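Local atomic coordinates of packaging enzyme P4 (Pseudomonas phage phi13, PDB entry 4BLP), a protein that probably acts as a hexameric RecA-type motor, hydrolysing nucleoside triphosphates to drive RNA into the viral procapsid. Residues Lys51-Leu54 against Arg55-Gly58; Thr60-Pro63 against Ser64-Leu67. All coordinates share one frame; numbering follows the deposited sequence.

Contact 1 of 2, residues Lys51-Leu54 against Arg55-Gly58; sequences KKSL and RDGG
Ser53 and Asp56 meet because of their first torsions: chi1 of 65° tucks OG of Ser53 between its own N and carbonyl carbon, and chi1 of -68° swings the carboxylate of Asp56 back toward that hydroxyl. Ser53 OG accepts a hydrogen bond from Asp56 N (3.2 Å), and the same N-H also makes a weak bond to Ser53 O, so the serine receives one amide with both its oxygens. Arg55 CG lies against the hydroxyl from another direction, 3.2 Å from Ser53 OG. Two waters complete this polar edge, one joining Ser53 N to Asp56 OD2 and the other joining Ser53 OG to that same oxygen. Asp56 OD1 is engaged separately, in a salt bridge with Arg55 NH1 (2.8 Å).

Backbone bonds close the turn as a Schellman motif: Gly58 N reaches Ser53 O at 2.9 Å, and inside it Gly57 N reaches Leu54 O at 3.2 Å. Gly57, with phi of +88°, reverses the chain here. A CA-H...O contact from Gly58 CA to Lys52 O (3.3 Å) extends the closure by one residue. The turn follows helix 47-51 and precedes strand 65-70; its Leu54 side chain packs on Leu67 of that strand and on Pro113 and Val118, while Gln115 NE2 binds Gly57 O.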
loop_
_atom_site.group_PDB
_atom_site.type_symbol
_atom_site.label_atom_id
_atom_site.label_comp_id
_atom_site.label_asym_id
_atom_site.label_seq_id
_atom_site.Cartn_x
_atom_site.Cartn_y
_atom_site.Cartn_z
ATOM N N LYS D 51 -1.978 -4.859 -32.340
ATOM C CA LYS D 51 -2.484 -5.856 -33.289
ATOM C C LYS D 51 -1.595 -7.109 -33.366
ATOM O O LYS D 51 -2.049 -8.135 -33.867
ATOM C CB LYS D 51 -2.581 -5.234 -34.703
ATOM C CG LYS D 51 -3.982 -5.040 -35.214
ATOM C CD LYS D 51 -3.938 -4.418 -36.609
ATOM C CE LYS D 51 -4.851 -5.149 -37.550
ATOM N NZ LYS D 51 -4.924 -4.474 -38.870
ATOM N N LYS D 52 -0.331 -7.022 -32.910
ATOM C CA LYS D 52 0.599 -8.153 -32.961
ATOM C C LYS D 52 0.181 -9.283 -32.012
ATOM O O LYS D 52 -0.658 -9.079 -31.129
ATOM C CB LYS D 52 2.035 -7.689 -32.646
ATOM C CG LYS D 52 2.557 -6.749 -33.734
ATOM C CD LYS D 52 4.015 -6.408 -33.522
ATOM C CE LYS D 52 4.560 -5.574 -34.657
ATOM N NZ LYS D 52 5.955 -5.137 -34.384
ATOM N N SER D 53 0.731 -10.480 -32.234
ATOM C CA SER D 53 0.433 -11.635 -31.406
ATOM C C SER D 53 0.963 -11.407 -29.997
ATOM O O SER D 53 1.824 -10.529 -29.794
ATOM C CB SER D 53 1.097 -12.880 -31.976
ATOM O OG SER D 53 2.507 -12.767 -31.914
ATOM N N LEU D 54 0.525 -12.237 -29.057
ATOM C CA LEU D 54 1.027 -12.117 -27.664
ATOM C C LEU D 54 2.547 -12.369 -27.627
ATOM O O LEU D 54 3.260 -11.669 -26.902
ATOM C CB LEU D 54 0.305 -13.087 -26.751
ATOM C CG LEU D 54 -1.167 -12.675 -26.484
ATOM C CD1 LEU D 54 -1.984 -13.863 -25.970
ATOM C CD2 LEU D 54 -1.242 -11.560 -25.420
ATOM N N ARG D 55 3.054 -13.341 -28.415
ATOM C CA ARG D 55 4.507 -13.585 -28.413
ATOM C C ARG D 55 5.294 -12.412 -28.983
ATOM O O ARG D 55 6.475 -12.238 -28.648
ATOM C CB ARG D 55 4.861 -14.881 -29.156
ATOM C CG ARG D 55 4.599 -14.885 -30.638
ATOM C CD ARG D 55 5.338 -16.056 -31.298
ATOM N NE ARG D 55 6.766 -16.115 -30.957
ATOM C CZ ARG D 55 7.733 -15.527 -31.655
ATOM N NH1 ARG D 55 7.442 -14.804 -32.727
ATOM N NH2 ARG D 55 8.999 -15.654 -31.283
ATOM N N ASP D 56 4.666 -11.624 -29.830
ATOM C CA ASP D 56 5.336 -10.481 -30.458
ATOM C C ASP D 56 5.036 -9.145 -29.753
ATOM O O ASP D 56 5.264 -8.073 -30.321
ATOM C CB ASP D 56 4.952 -10.387 -31.937
ATOM C CG ASP D 56 5.488 -11.512 -32.823
ATOM O OD1 ASP D 56 6.409 -12.232 -32.389
ATOM O OD2 ASP D 56 4.971 -11.678 -33.932
ATOM N N GLY D 57 4.574 -9.207 -28.515
ATOM C CA GLY D 57 4.387 -7.981 -27.734
ATOM C C GLY D 57 3.049 -7.276 -27.878
ATOM O O GLY D 57 2.872 -6.184 -27.347
ATOM N N GLY D 58 2.101 -7.888 -28.596
ATOM C CA GLY D 58 0.762 -7.308 -28.760
ATOM C C GLY D 58 -0.312 -7.982 -27.940
ATOM O O GLY D 58 -0.017 -8.698 -26.965
HETATM O O HOH W 1 2.506 -10.711 -34.564
HETATM O O HOH W 2 3.606 -14.220 -33.837
HETATM O O HOH W 3 2.314 -9.460 -25.525
#

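Contact 2 of 2, residues Thr60-Pro63 against Ser64-Leu67; sequences TALP and SEIL
Leu62 and Glu65 are joined by two hydrogen bonds that run in opposite senses. In the first, Glu65 N donates to Leu62 O (3.0 Å), closing a type I beta turn with Pro63 and Ser64 at its corners. In the second, Leu62 N donates to Glu65 OE1 at 2.9 Å and is almost straight, at 171°. It meets the carboxylate on its anti side and 33° out of plane. The glutamate gets there with CG beside its own N (chi1 -68°) and an extended chain beyond, which carries the carboxylate back past the turn.

Glu65 OE1 also takes Leu54 N, and OE2 takes Arg55 N, so the buried carboxylate is gripped by three backbone N-H groups; these would be expected to favour its charged form. Ser64 OG turns elsewhere, to Asp78 OD2.

Van der Waals contacts follow the same path. Leu62 runs across the glutamate with its aliphatic branch, its methyl CD1 3.9 Å from Glu65 CD and its methine CG 3.7 Å from Glu65 OE1, while Leu62 CB lies 3.8 Å from Ser64 OG. Ala61 comes in with its backbone, CA being 3.4 Å from Glu65 OE1.

Water lies near the turn carbonyls: one molecule sits between Leu62 O and Glu65 O, another between Pro63 O and Glu65 O, and neither can serve all its neighbours at once.

The turn delivers the chain into strand 65-70, an edge strand of a small antiparallel sheet within this chain. Ile66 pairs through its backbone with Val77 of strand 73-78, and Ser64, just ahead of the strand, with Lys79 at the start of helix 79-91. Ile66 also packs on Ile245 and Glu248 of helix 233-248.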
loop_
_atom_site.group_PDB
_atom_site.type_symbol
_atom_site.label_atom_id
_atom_site.label_comp_id
_atom_site.label_asym_id
_atom_site.label_seq_id
_atom_site.Cartn_x
_atom_site.Cartn_y
_atom_site.Cartn_z
ATOM N N THR D 60 -3.193 -9.586 -29.580
ATOM C CA THR D 60 -3.996 -10.506 -30.382
ATOM C C THR D 60 -3.536 -11.939 -30.211
ATOM O O THR D 60 -2.517 -12.322 -30.758
ATOM C CB THR D 60 -3.940 -10.075 -31.849
ATOM O OG1 THR D 60 -4.270 -8.683 -31.892
ATOM C CG2 THR D 60 -4.911 -10.877 -32.747
ATOM N N ALA D 61 -4.313 -12.746 -29.513
ATOM C CA ALA D 61 -3.911 -14.144 -29.325
ATOM C C ALA D 61 -4.010 -14.910 -30.636
ATOM O O ALA D 61 -5.023 -14.803 -31.362
ATOM C CB ALA D 61 -4.783 -14.811 -28.280
ATOM N N LEU D 62 -2.926 -15.614 -30.992
ATOM C CA LEU D 62 -2.985 -16.517 -32.126
ATOM C C LEU D 62 -3.868 -17.683 -31.724
ATOM O O LEU D 62 -4.041 -17.913 -30.518
ATOM C CB LEU D 62 -1.551 -17.031 -32.441
ATOM C CG LEU D 62 -0.537 -16.018 -32.946
ATOM C CD1 LEU D 62 0.926 -16.572 -32.804
ATOM C CD2 LEU D 62 -0.840 -15.621 -34.376
ATOM N N PRO D 63 -4.363 -18.516 -32.675
ATOM C CA PRO D 63 -5.152 -19.705 -32.271
ATOM C C PRO D 63 -4.359 -20.661 -31.369
ATOM O O PRO D 63 -4.964 -21.386 -30.574
ATOM C CB PRO D 63 -5.491 -20.377 -33.614
ATOM C CG PRO D 63 -5.435 -19.229 -34.611
ATOM C CD PRO D 63 -4.293 -18.375 -34.146
ATOM N N SER D 64 -3.014 -20.638 -31.452
ATOM C CA SER D 64 -2.164 -21.501 -30.619
ATOM C C SER D 64 -1.908 -20.943 -29.197
ATOM O O SER D 64 -1.387 -21.674 -28.346
ATOM C CB SER D 64 -0.811 -21.708 -31.294
ATOM O OG SER D 64 -0.183 -20.460 -31.557
ATOM N N GLU D 65 -2.218 -19.653 -28.954
ATOM C CA GLU D 65 -1.877 -19.029 -27.661
ATOM C C GLU D 65 -3.009 -19.033 -26.649
ATOM O O GLU D 65 -4.139 -18.701 -26.989
ATOM C CB GLU D 65 -1.455 -17.567 -27.868
ATOM C CG GLU D 65 -0.132 -17.411 -28.615
ATOM C CD GLU D 65 0.264 -15.988 -28.976
ATOM O OE1 GLU D 65 -0.627 -15.167 -29.308
ATOM O OE2 GLU D 65 1.487 -15.707 -28.986
ATOM N N ILE D 66 -2.714 -19.395 -25.398
ATOM C CA ILE D 66 -3.698 -19.309 -24.317
ATOM C C ILE D 66 -3.141 -18.315 -23.299
ATOM O O ILE D 66 -2.111 -18.592 -22.689
ATOM C CB ILE D 66 -4.033 -20.649 -23.637
ATOM C CG1 ILE D 66 -4.530 -21.702 -24.660
ATOM C CG2 ILE D 66 -5.100 -20.426 -22.509
ATOM C CD1 ILE D 66 -4.503 -23.137 -24.074
ATOM N N LEU D 67 -3.845 -17.214 -23.086
ATOM C CA LEU D 67 -3.458 -16.228 -22.077
ATOM C C LEU D 67 -4.093 -16.606 -20.739
ATOM O O LEU D 67 -5.288 -16.924 -20.685
ATOM C CB LEU D 67 -3.971 -14.834 -22.506
ATOM C CG LEU D 67 -3.724 -13.673 -21.526
ATOM C CD1 LEU D 67 -2.197 -13.326 -21.462
ATOM C CD2 LEU D 67 -4.538 -12.429 -21.969
HETATM O O HOH W 4 -6.387 -18.363 -28.994
HETATM O O HOH W 5 -5.969 -20.896 -27.904
#

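In the fold
From the N-terminal side, the chain leaves helix 47-51 and contact 1 closes the first turn, at residues 53-58. Contact 2 then closes a second, at residues 62-65, immediately ahead of strand 65-70. The two are in series, neither nested nor crossed, with centres about 9 Å apart. They nevertheless touch: the backbones of Lys52 and Thr60 pair, Ser53 packs on Leu62 and Leu54 on Ala61, so that residues 60-62 lie against residues 52-54. Together they join the short N-terminal helix to the antiparallel sheet of strands 65-70, 73-78 and 110-111, apart from the larger mixed sheet that carries the likely P-loop.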